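Local coordinates for protein alpha-glucosidase ([Eubacterium] rectale, PDB 6PNR) that hydrolyses sulfoquinovosides as a family 31 glycoside hydrolase, probably releasing the sulfonated sugar from the glycosides left by sulfolipid breakdown, at residues I19-S23 with K24-M28; G327-Y330 with K331-K334; E366-E369 with W370-I374; T503-L506 with F507-A511; D536-D539 with T540-R543. All coordinates share one frame; numbering follows the deposited sequence.

Contact 1 (I19-S23 with K24-M28); sequences ILEHS and KERPM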
# COMPACT_ATOMS: atom_id res chain seq x y z
N ILE A 19 15.54 5.69 30.26
CA ILE A 19 14.38 5.57 29.39
C ILE A 19 14.00 6.88 28.70
O ILE A 19 13.31 6.83 27.67
CB ILE A 19 13.16 4.99 30.14
CG1 ILE A 19 12.68 5.95 31.22
CG2 ILE A 19 13.47 3.63 30.73
CD1 ILE A 19 11.30 5.58 31.75
N LEU A 20 14.40 8.03 29.23
CA LEU A 20 14.14 9.31 28.58
C LEU A 20 15.42 10.12 28.49
O LEU A 20 16.24 10.10 29.41
CB LEU A 20 13.08 10.14 29.32
CG LEU A 20 11.63 9.66 29.32
CD1 LEU A 20 10.73 10.72 29.94
CD2 LEU A 20 11.16 9.32 27.90
N GLU A 21 15.58 10.84 27.39
CA GLU A 21 16.71 11.74 27.25
C GLU A 21 16.32 12.89 26.33
O GLU A 21 15.65 12.68 25.31
CB GLU A 21 17.95 11.03 26.69
CG GLU A 21 19.15 11.95 26.52
CD GLU A 21 20.34 11.26 25.89
OE1 GLU A 21 20.31 10.01 25.76
OE2 GLU A 21 21.31 11.96 25.53
N HIS A 22 16.73 14.10 26.71
CA HIS A 22 16.73 15.24 25.80
C HIS A 22 18.08 15.92 25.86
O HIS A 22 18.45 16.47 26.90
CB HIS A 22 15.63 16.25 26.12
CG HIS A 22 15.66 17.44 25.21
ND1 HIS A 22 14.96 17.48 24.02
CD2 HIS A 22 16.36 18.60 25.27
CE1 HIS A 22 15.19 18.63 23.41
NE2 HIS A 22 16.04 19.32 24.15
N SER A 23 18.80 15.89 24.75
CA SER A 23 19.98 16.72 24.55
C SER A 23 19.90 17.29 23.14
O SER A 23 19.00 16.94 22.37
CB SER A 23 21.28 15.93 24.74
OG SER A 23 21.28 14.76 23.94
N LYS A 24 20.83 18.19 22.80
CA LYS A 24 20.86 18.66 21.43
C LYS A 24 21.17 17.52 20.46
O LYS A 24 20.65 17.51 19.34
CB LYS A 24 21.88 19.80 21.27
CG LYS A 24 21.66 20.59 19.97
CD LYS A 24 22.60 21.79 19.85
CE LYS A 24 24.01 21.37 19.50
NZ LYS A 24 24.88 22.55 19.22
N GLU A 25 21.97 16.54 20.89
CA GLU A 25 22.29 15.41 20.02
C GLU A 25 21.15 14.41 19.92
O GLU A 25 20.97 13.79 18.87
CB GLU A 25 23.55 14.69 20.53
CG GLU A 25 24.80 15.54 20.58
CD GLU A 25 24.91 16.38 21.85
OE1 GLU A 25 24.16 16.12 22.82
OE2 GLU A 25 25.75 17.31 21.88
N ARG A 26 20.37 14.24 20.99
CA ARG A 26 19.25 13.30 21.04
C ARG A 26 18.02 14.02 21.58
O ARG A 26 17.72 13.94 22.77
CB ARG A 26 19.58 12.09 21.91
CG ARG A 26 20.74 11.22 21.45
CD ARG A 26 21.01 10.12 22.47
NE ARG A 26 21.84 9.03 21.95
CZ ARG A 26 23.16 8.95 22.08
NH1 ARG A 26 23.82 9.90 22.72
NH2 ARG A 26 23.82 7.91 21.57
N PRO A 27 17.29 14.75 20.73
CA PRO A 27 16.12 15.48 21.21
C PRO A 27 14.97 14.54 21.55
O PRO A 27 14.76 13.51 20.92
CB PRO A 27 15.76 16.40 20.04
CG PRO A 27 16.34 15.72 18.85
CD PRO A 27 17.61 15.09 19.33
N MET A 28 14.21 14.94 22.57
CA MET A 28 13.11 14.14 23.09
C MET A 28 11.78 14.44 22.41
O MET A 28 10.91 13.57 22.37
CB MET A 28 12.96 14.38 24.60
CG MET A 28 12.08 13.37 25.34
SD MET A 28 12.10 13.60 27.14
CE MET A 28 11.21 15.14 27.30

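Contact 2 (G327-Y330 with K331-K334); sequences GELY and KEGK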
# COMPACT_ATOMS: atom_id res chain seq x y z
N GLY A 327 -36.47 2.47 11.98
CA GLY A 327 -36.90 1.91 13.25
C GLY A 327 -37.67 2.88 14.14
O GLY A 327 -37.63 4.10 13.97
N GLU A 328 -38.37 2.30 15.12
CA GLU A 328 -39.12 3.11 16.07
C GLU A 328 -38.20 3.97 16.92
O GLU A 328 -38.45 5.17 17.11
CB GLU A 328 -39.98 2.20 16.97
CG GLU A 328 -41.23 1.65 16.28
CD GLU A 328 -42.21 2.75 15.88
OE1 GLU A 328 -42.67 3.50 16.77
OE2 GLU A 328 -42.51 2.88 14.66
N LEU A 329 -37.13 3.40 17.46
CA LEU A 329 -36.24 4.20 18.29
C LEU A 329 -35.52 5.26 17.47
O LEU A 329 -35.25 6.36 17.98
CB LEU A 329 -35.26 3.29 19.03
CG LEU A 329 -35.91 2.48 20.17
CD1 LEU A 329 -34.91 1.50 20.78
CD2 LEU A 329 -36.49 3.40 21.25
N TYR A 330 -35.21 4.99 16.20
CA TYR A 330 -34.67 6.04 15.34
C TYR A 330 -35.63 7.22 15.25
O TYR A 330 -35.21 8.38 15.34
CB TYR A 330 -34.38 5.50 13.94
CG TYR A 330 -33.92 6.58 12.98
CD1 TYR A 330 -34.84 7.31 12.24
CD2 TYR A 330 -32.58 6.88 12.84
CE1 TYR A 330 -34.42 8.32 11.38
CE2 TYR A 330 -32.15 7.88 11.99
CZ TYR A 330 -33.08 8.59 11.26
OH TYR A 330 -32.65 9.58 10.40
N LYS A 331 -36.92 6.94 15.06
CA LYS A 331 -37.90 8.01 14.92
C LYS A 331 -37.91 8.90 16.16
O LYS A 331 -37.88 10.13 16.06
CB LYS A 331 -39.28 7.41 14.66
CG LYS A 331 -40.40 8.44 14.48
CD LYS A 331 -41.78 7.76 14.45
CE LYS A 331 -42.91 8.79 14.57
NZ LYS A 331 -44.26 8.16 14.71
N GLU A 332 -37.91 8.28 17.34
CA GLU A 332 -37.87 9.02 18.60
C GLU A 332 -36.57 9.80 18.77
O GLU A 332 -36.59 10.96 19.19
CB GLU A 332 -38.06 8.04 19.76
CG GLU A 332 -38.00 8.68 21.13
CD GLU A 332 -38.30 7.70 22.25
OE1 GLU A 332 -38.78 6.58 21.97
OE2 GLU A 332 -38.06 8.04 23.42
N GLY A 333 -35.43 9.18 18.45
CA GLY A 333 -34.17 9.90 18.54
C GLY A 333 -34.10 11.07 17.57
O GLY A 333 -33.55 12.13 17.89
N LYS A 334 -34.65 10.89 16.37
CA LYS A 334 -34.69 11.99 15.41
C LYS A 334 -35.53 13.14 15.94
O LYS A 334 -35.13 14.31 15.84
CB LYS A 334 -35.23 11.50 14.07
CG LYS A 334 -35.43 12.62 13.04
CD LYS A 334 -35.96 12.05 11.74
CE LYS A 334 -35.92 13.08 10.61
NZ LYS A 334 -36.23 12.42 9.31
O HOH W 1 -34.62 10.08 8.19

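Contact 3 (E366-E369 with W370-I374); sequences EAFE and WFKDI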
# COMPACT_ATOMS: atom_id res chain seq x y z
N GLU A 366 -28.00 14.35 27.45
CA GLU A 366 -29.40 13.95 27.33
C GLU A 366 -29.54 12.70 26.46
O GLU A 366 -30.28 11.77 26.82
CB GLU A 366 -30.22 15.10 26.75
CG GLU A 366 -30.21 16.36 27.60
CD GLU A 366 -31.32 17.33 27.23
OE1 GLU A 366 -32.02 17.08 26.23
OE2 GLU A 366 -31.49 18.33 27.95
N ALA A 367 -28.85 12.67 25.32
CA ALA A 367 -28.86 11.49 24.47
C ALA A 367 -28.22 10.29 25.17
O ALA A 367 -28.70 9.16 25.04
CB ALA A 367 -28.15 11.80 23.16
N PHE A 368 -27.15 10.52 25.94
CA PHE A 368 -26.49 9.45 26.70
C PHE A 368 -27.46 8.81 27.68
O PHE A 368 -27.64 7.58 27.69
CB PHE A 368 -25.26 10.03 27.40
CG PHE A 368 -24.40 9.01 28.13
CD1 PHE A 368 -24.60 8.74 29.48
CD2 PHE A 368 -23.34 8.37 27.49
CE1 PHE A 368 -23.79 7.83 30.16
CE2 PHE A 368 -22.54 7.45 28.17
CZ PHE A 368 -22.75 7.19 29.50
N GLU A 369 -28.12 9.62 28.51
CA GLU A 369 -29.11 9.09 29.46
C GLU A 369 -30.26 8.41 28.73
O GLU A 369 -30.76 7.36 29.17
CB GLU A 369 -29.63 10.21 30.35
CG GLU A 369 -28.59 10.73 31.32
CD GLU A 369 -28.17 9.66 32.31
OE1 GLU A 369 -29.07 8.95 32.81
OE2 GLU A 369 -26.96 9.52 32.56
N TRP A 370 -30.71 8.98 27.62
CA TRP A 370 -31.76 8.36 26.83
C TRP A 370 -31.36 6.95 26.39
O TRP A 370 -32.15 6.01 26.51
CB TRP A 370 -32.08 9.23 25.62
CG TRP A 370 -33.08 8.68 24.64
CD1 TRP A 370 -34.43 8.58 24.80
CD2 TRP A 370 -32.80 8.19 23.31
NE1 TRP A 370 -35.01 8.05 23.67
CE2 TRP A 370 -34.04 7.81 22.74
CE3 TRP A 370 -31.63 8.04 22.56
CZ2 TRP A 370 -34.13 7.28 21.44
CZ3 TRP A 370 -31.73 7.51 21.26
CH2 TRP A 370 -32.97 7.14 20.73
N PHE A 371 -30.13 6.79 25.90
CA PHE A 371 -29.75 5.46 25.41
C PHE A 371 -29.56 4.50 26.57
O PHE A 371 -29.93 3.32 26.47
CB PHE A 371 -28.49 5.54 24.54
CG PHE A 371 -28.42 4.44 23.50
CD1 PHE A 371 -27.84 3.23 23.80
CD2 PHE A 371 -28.99 4.61 22.26
CE1 PHE A 371 -27.80 2.20 22.86
CE2 PHE A 371 -28.96 3.59 21.31
CZ PHE A 371 -28.37 2.39 21.61
N LYS A 372 -29.02 4.99 27.68
CA LYS A 372 -28.99 4.19 28.90
C LYS A 372 -30.39 3.71 29.27
O LYS A 372 -30.57 2.54 29.63
CB LYS A 372 -28.36 5.02 30.03
CG LYS A 372 -28.03 4.23 31.28
CD LYS A 372 -27.73 5.14 32.47
CE LYS A 372 -26.71 6.22 32.15
NZ LYS A 372 -26.39 7.00 33.40
N ASP A 373 -31.39 4.59 29.17
CA ASP A 373 -32.75 4.19 29.52
C ASP A 373 -33.31 3.17 28.52
O ASP A 373 -34.13 2.33 28.91
CB ASP A 373 -33.67 5.41 29.59
CG ASP A 373 -33.44 6.25 30.85
OD1 ASP A 373 -32.82 5.76 31.81
OD2 ASP A 373 -33.91 7.41 30.88
N ILE A 374 -32.90 3.25 27.26
CA ILE A 374 -33.27 2.24 26.26
C ILE A 374 -32.79 0.85 26.68
O ILE A 374 -33.51 -0.15 26.55
CB ILE A 374 -32.73 2.63 24.87
CG1 ILE A 374 -33.51 3.82 24.30
CG2 ILE A 374 -32.74 1.45 23.90
CD1 ILE A 374 -32.96 4.33 23.00

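Contact 4 (T503-L506 with F507-A511); sequences TKEL and FLRWA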
# COMPACT_ATOMS: atom_id res chain seq x y z
N THR A 503 -15.65 -24.95 8.62
CA THR A 503 -15.66 -26.41 8.63
C THR A 503 -15.86 -26.95 10.04
O THR A 503 -15.67 -26.24 11.04
CB THR A 503 -14.36 -26.99 8.08
OG1 THR A 503 -13.30 -26.69 8.99
CG2 THR A 503 -14.04 -26.44 6.67
N LYS A 504 -16.27 -28.22 10.10
CA LYS A 504 -16.41 -28.93 11.37
C LYS A 504 -15.11 -28.90 12.16
O LYS A 504 -15.11 -28.62 13.37
CB LYS A 504 -16.85 -30.37 11.12
CG LYS A 504 -16.77 -31.29 12.35
CD LYS A 504 -17.23 -32.72 11.99
CE LYS A 504 -17.01 -33.70 13.14
NZ LYS A 504 -17.80 -34.97 12.96
N GLU A 505 -13.99 -29.21 11.50
CA GLU A 505 -12.73 -29.28 12.22
C GLU A 505 -12.39 -27.93 12.85
O GLU A 505 -11.90 -27.87 13.99
CB GLU A 505 -11.61 -29.73 11.27
CG GLU A 505 -10.24 -29.89 11.96
CD GLU A 505 -9.08 -29.93 10.98
OE1 GLU A 505 -9.30 -29.59 9.79
OE2 GLU A 505 -7.95 -30.27 11.39
N LEU A 506 -12.64 -26.85 12.12
CA LEU A 506 -12.38 -25.51 12.66
C LEU A 506 -13.24 -25.23 13.89
O LEU A 506 -12.75 -24.71 14.89
CB LEU A 506 -12.65 -24.45 11.60
CG LEU A 506 -12.46 -23.07 12.24
CD1 LEU A 506 -10.97 -22.80 12.52
CD2 LEU A 506 -13.09 -22.00 11.43
N PHE A 507 -14.53 -25.55 13.82
CA PHE A 507 -15.38 -25.32 14.98
C PHE A 507 -14.85 -26.08 16.19
O PHE A 507 -14.79 -25.53 17.29
CB PHE A 507 -16.83 -25.72 14.69
CG PHE A 507 -17.73 -25.60 15.90
CD1 PHE A 507 -17.80 -26.63 16.84
CD2 PHE A 507 -18.46 -24.44 16.12
CE1 PHE A 507 -18.59 -26.51 17.98
CE2 PHE A 507 -19.25 -24.31 17.26
CZ PHE A 507 -19.32 -25.35 18.19
N LEU A 508 -14.46 -27.34 15.99
CA LEU A 508 -14.03 -28.16 17.12
C LEU A 508 -12.69 -27.70 17.68
O LEU A 508 -12.51 -27.67 18.90
CB LEU A 508 -13.98 -29.63 16.70
CG LEU A 508 -15.36 -30.25 16.49
CD1 LEU A 508 -15.22 -31.62 15.84
CD2 LEU A 508 -16.11 -30.34 17.81
N ARG A 509 -11.73 -27.36 16.82
CA ARG A 509 -10.47 -26.80 17.30
C ARG A 509 -10.69 -25.50 18.06
O ARG A 509 -10.00 -25.22 19.04
CB ARG A 509 -9.49 -26.56 16.14
CG ARG A 509 -8.81 -27.81 15.60
CD ARG A 509 -7.97 -28.52 16.68
NE ARG A 509 -7.20 -29.61 16.08
CZ ARG A 509 -6.61 -30.59 16.74
NH1 ARG A 509 -6.67 -30.65 18.07
NH2 ARG A 509 -5.94 -31.52 16.06
N TRP A 510 -11.63 -24.66 17.59
CA TRP A 510 -11.92 -23.42 18.31
C TRP A 510 -12.56 -23.70 19.66
O TRP A 510 -12.24 -23.04 20.66
CB TRP A 510 -12.83 -22.52 17.46
CG TRP A 510 -12.54 -21.02 17.56
CD1 TRP A 510 -12.55 -20.23 18.68
CD2 TRP A 510 -12.26 -20.14 16.45
NE1 TRP A 510 -12.27 -18.92 18.34
CE2 TRP A 510 -12.10 -18.84 16.98
CE3 TRP A 510 -12.11 -20.33 15.07
CZ2 TRP A 510 -11.78 -17.74 16.18
CZ3 TRP A 510 -11.80 -19.24 14.27
CH2 TRP A 510 -11.64 -17.95 14.83
N ALA A 511 -13.48 -24.66 19.72
CA ALA A 511 -14.15 -24.95 20.99
C ALA A 511 -13.18 -25.51 22.03
O ALA A 511 -13.32 -25.23 23.23
CB ALA A 511 -15.32 -25.91 20.74
O HOH W 2 -6.10 -29.80 13.34

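Contact 5 (D536-D539 with T540-R543); sequences DDED and TMER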
# COMPACT_ATOMS: atom_id res chain seq x y z
N ASP A 536 -25.44 -29.08 13.21
CA ASP A 536 -25.57 -29.79 11.94
C ASP A 536 -25.13 -31.24 12.04
O ASP A 536 -25.47 -32.02 11.15
CB ASP A 536 -24.70 -29.14 10.86
CG ASP A 536 -25.24 -27.79 10.37
OD1 ASP A 536 -26.40 -27.43 10.66
OD2 ASP A 536 -24.46 -27.09 9.68
N ASP A 537 -24.38 -31.62 13.07
CA ASP A 537 -23.60 -32.85 13.03
C ASP A 537 -23.68 -33.54 14.39
O ASP A 537 -23.27 -32.94 15.39
CB ASP A 537 -22.14 -32.54 12.68
CG ASP A 537 -21.30 -33.80 12.52
OD1 ASP A 537 -21.53 -34.54 11.54
OD2 ASP A 537 -20.39 -34.02 13.34
N GLU A 538 -24.16 -34.79 14.42
CA GLU A 538 -24.33 -35.46 15.71
C GLU A 538 -22.99 -35.69 16.40
O GLU A 538 -22.87 -35.50 17.62
CB GLU A 538 -25.08 -36.79 15.55
CG GLU A 538 -26.53 -36.64 15.12
CD GLU A 538 -27.36 -35.82 16.10
OE1 GLU A 538 -27.17 -35.99 17.32
OE2 GLU A 538 -28.22 -35.02 15.65
N ASP A 539 -21.96 -36.10 15.64
CA ASP A 539 -20.65 -36.33 16.24
C ASP A 539 -20.11 -35.05 16.88
O ASP A 539 -19.50 -35.10 17.95
CB ASP A 539 -19.67 -36.86 15.18
CG ASP A 539 -18.27 -37.10 15.73
OD1 ASP A 539 -18.11 -37.99 16.59
OD2 ASP A 539 -17.32 -36.39 15.31
N THR A 540 -20.35 -33.91 16.24
CA THR A 540 -19.92 -32.63 16.80
C THR A 540 -20.64 -32.32 18.10
O THR A 540 -20.03 -31.83 19.06
CB THR A 540 -20.13 -31.50 15.78
OG1 THR A 540 -19.40 -31.80 14.58
CG2 THR A 540 -19.61 -30.18 16.33
N MET A 541 -21.95 -32.59 18.16
CA MET A 541 -22.68 -32.31 19.39
C MET A 541 -22.21 -33.21 20.53
O MET A 541 -22.13 -32.78 21.69
CB MET A 541 -24.18 -32.44 19.15
CG MET A 541 -24.72 -31.28 18.35
SD MET A 541 -26.50 -31.25 18.18
CE MET A 541 -26.69 -32.41 16.84
N GLU A 542 -21.88 -34.47 20.22
CA GLU A 542 -21.34 -35.35 21.25
C GLU A 542 -19.98 -34.87 21.72
O GLU A 542 -19.70 -34.88 22.93
CB GLU A 542 -21.25 -36.78 20.71
CG GLU A 542 -22.61 -37.38 20.35
CD GLU A 542 -22.50 -38.58 19.41
OE1 GLU A 542 -21.40 -39.17 19.33
OE2 GLU A 542 -23.52 -38.92 18.75
N ARG A 543 -19.13 -34.43 20.79
CA ARG A 543 -17.82 -33.88 21.16
C ARG A 543 -17.96 -32.60 21.96
O ARG A 543 -17.24 -32.39 22.94
CB ARG A 543 -17.00 -33.62 19.89
CG ARG A 543 -16.42 -34.87 19.24
CD ARG A 543 -15.83 -34.50 17.88
NE ARG A 543 -15.17 -35.62 17.23
CZ ARG A 543 -13.91 -35.97 17.47
NH1 ARG A 543 -13.19 -35.28 18.35
NH2 ARG A 543 -13.38 -37.00 16.83

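Contact 1 (I19-S23 with K24-M28)
The turn that carries the chain from strand 17-22 to strand 29-41 is fastened where Ser23 meets Arg26 and His22 meets Met28. Ser23 N donates to Arg26 O (3.0 Å), and in return Arg26 N reaches Ser23 OG at 3.1 Å. Serine suits the place because its hydroxyl is small and two-sided: while accepting from Arg26, OG gives its own proton to Glu21 OE2 (3.2 Å). The extended Glu21 chain brings OE1 to within 3.4 Å of Arg26 CD; the opposite charges lie near each other, but OE1 lies well out of the guanidinium plane and no N-H points at it. Beyond the turn, ND1 of His22 accepts Met28 N at 3.0 Å in a nearly straight bond (172°), tilted 23° from the ring plane. CB of His22 rests on CB of Met28, and Phe73 meets the imidazole edge-to-face. A leucine in place of His22 would probably leave the amide of Met28 without this acceptor and the start of the next strand less firmly held. ND1 accepts here, so it is probably unprotonated, which is consistent with a neutral ring carrying its proton on NE2.

Contact 2 (G327-Y330 with K331-K334)
Tyr330 and Lys334, one helical turn apart, meet obliquely, with ring atom CE1 of the tyrosine 4.1 Å from CD of the lysine. Their polar ends share a water: Lys334 NZ donates to it at 3.1 Å, and Tyr330 OH is hydrogen-bonded to it at 3.0 Å. The tyrosine ring leaves the helix with CG anti to the backbone N (chi1 175°), and the fully extended lysine is long enough to bring its amine level with the phenol. One step round, Leu329 and Glu332 run side by side, with CD2 of the leucine 4.0 Å from OE1 of the glutamate. These residues form the first turns of helix 328-335, in the segment of the family 31 TIM-barrel domain between barrel strands 314-319 and 386-389. Gly327 is the N-cap, its O accepting Lys331 N (3.1 Å), and the bond from Lys334 N to Tyr330 O (2.8 Å) continues the pattern. Having no side chain for capping, Gly327 leaves that work to Asp290, whose carboxylate takes the amides of Glu328 and Leu329. Further out, Phe339 stacks on the Tyr330 ring, and a valine in place of Tyr330 would probably lose both that stack and the phenol partner of the water, leaving the Lys334 amine less firmly placed. Glu332 OE2 goes to Lys336, its salt-bridge partner, and to the indole NE1 of Trp370. Gly333, bare at CA, lets that indole come up to the backbone: Trp370 CH2 lies 3.7 Å from Gly333 CA.

Contact 3 (E366-E369 with W370-I374)
Glu369 doubles back at chi2 (-64°) and Lys372 kinks at chi3 (-51°), and these two bends bring a carboxylate and an amine together one turn apart on helix 365-380. The helix precedes strand 386-389 of the TIM-barrel domain and packs against helix 408-429. The two side chains lie alongside each other, pointing the same way, and NZ of Lys372 makes a salt bridge to OE2 of Glu369 at 2.7 Å. The amine meets the oxygen on its syn side, 22° out of the carboxylate plane. Glu425 and Glu429 of helix 408-429 also take salt bridges from NZ, and with three carboxylates about it this buried lysine would probably hold its positive charge firmly. A long, flexible chain suits the place, since its methylenes can lie against apolar neighbours while the amine reaches the acids. CE of Lys372 comes obliquely to CE1 of Phe368 at 3.9 Å, and that ring also presses on Cys422 and the side chain of Lys421. Phe371 sits on another side of the helix, where its ring meets those of Trp419 and Trp291 at steep angles. Backbone bonds from each N-H to the carbonyl four residues back, such as Lys372 N to Phe368 O at 2.9 Å, fix the spacing of these groups. Trp370 lies with its indole edge towards Ala367 O, 4.0 Å from CE3, and NE1 bonded to Glu332. One face of that indole receives the methyl CD1 of Ile374, 3.4 Å above the plane and offset towards the rim.

Contact 4 (T503-L506 with F507-A511)
Arg509 climbs over the turn begun by Glu505 in helix 504-514, the helix of a beta-alpha-beta unit between strands 490-491 and 521-522 in the TIM-barrel domain. Its CB and then CG each lie 3.5 Å from Glu505 O. The chain bends at chi2 (-61°), and NE donates at 3.0 Å to a water held in the guanidinium plane. That water in turn donates to Glu505 OE2 at 2.7 Å, making an indirect link between opposite charges one turn apart; OE2 also accepts Asp608 N. At the tip, NH1 forms a salt bridge with Glu512 and NH2 bonds to Ala639 O, so the planar, many-handed arginine ties the helix to the C-terminal region. On another side Leu506 and Trp510 run alongside each other, the leucine methyl CD1 touching the indole at its edge, 3.7 Å from CE3. Both are apolar enough for the interior, and the indole NE1 is satisfied by Ser489 OG. Thr503 caps the helix, its OG1 accepting Leu506 N (3.2 Å). Lys504, whose amine goes to Asp537 and Asp539, lays its aliphatic stem across Leu508, with CG and CE both 3.8 Å from CD1.

Contact 5 (D536-D539 with T540-R543)
From an extended Asp537 the backbone turns into helix 538-568, and its first rung is Met541 N bonded to Asp537 O at 3.1 Å. Asp537 is the N-cap of this long helix, and its side chain covers the end that the peptide dipoles make positive. With CG anti to the backbone N (chi1 -175°), OD2 is placed to accept Thr540 N at 2.9 Å and the hydroxyl OG1 of the same residue at 2.7 Å. The two donors arrive from opposite faces of the carboxylate plane, and OD2 also takes a salt bridge from Lys504. Aspartate is short enough for such capping, while threonine adds a second donor and still offers a methyl to the packing against Phe507 and Leu508. Glu538 folds back towards Met541, whose methyl CE lies 3.3 Å from OE2; that carboxylate finds its main partner in Arg263. Asp539 and Arg543, one turn apart, form a salt bridge; OD2 of Asp539 is shared with Lys504. The carboxylate of Asp539 stands nearly perpendicular to the guanidinium, their planes 80° apart. Arg543 NH1 turns the other way, to Leu641 O, a spread of donors that suits arginine. NE sends its N-H, almost within the guanidinium plane, to the syn side of Asp539 OD2 at 3.0 Å and an angle of 151°.

Contact 1 stands apart in the N-terminal beta region, where backbone and side-chain bonds together hold an irregular turn. The other four lie on helices of the TIM-barrel domain and form two touching pairs. Contacts 2 and 3 join neighbouring helices, with Leu329 CD1 packed on Ile374 CG2 at 3.8 Å. Contacts 4 and 5, whose centres are 11 Å apart, join helix 504-514 to helix 538-568 through the amine of Lys504, and Leu508 packs on the stem of Arg543. Contacts 2, 4 and 5 all begin helices, but contact 4 is the buried one, with apolar side chains and water-bridged charge. Contacts 1, 2, 3 and 5 are partly buried; contact 3 pairs a buried lysine with acids of another helix.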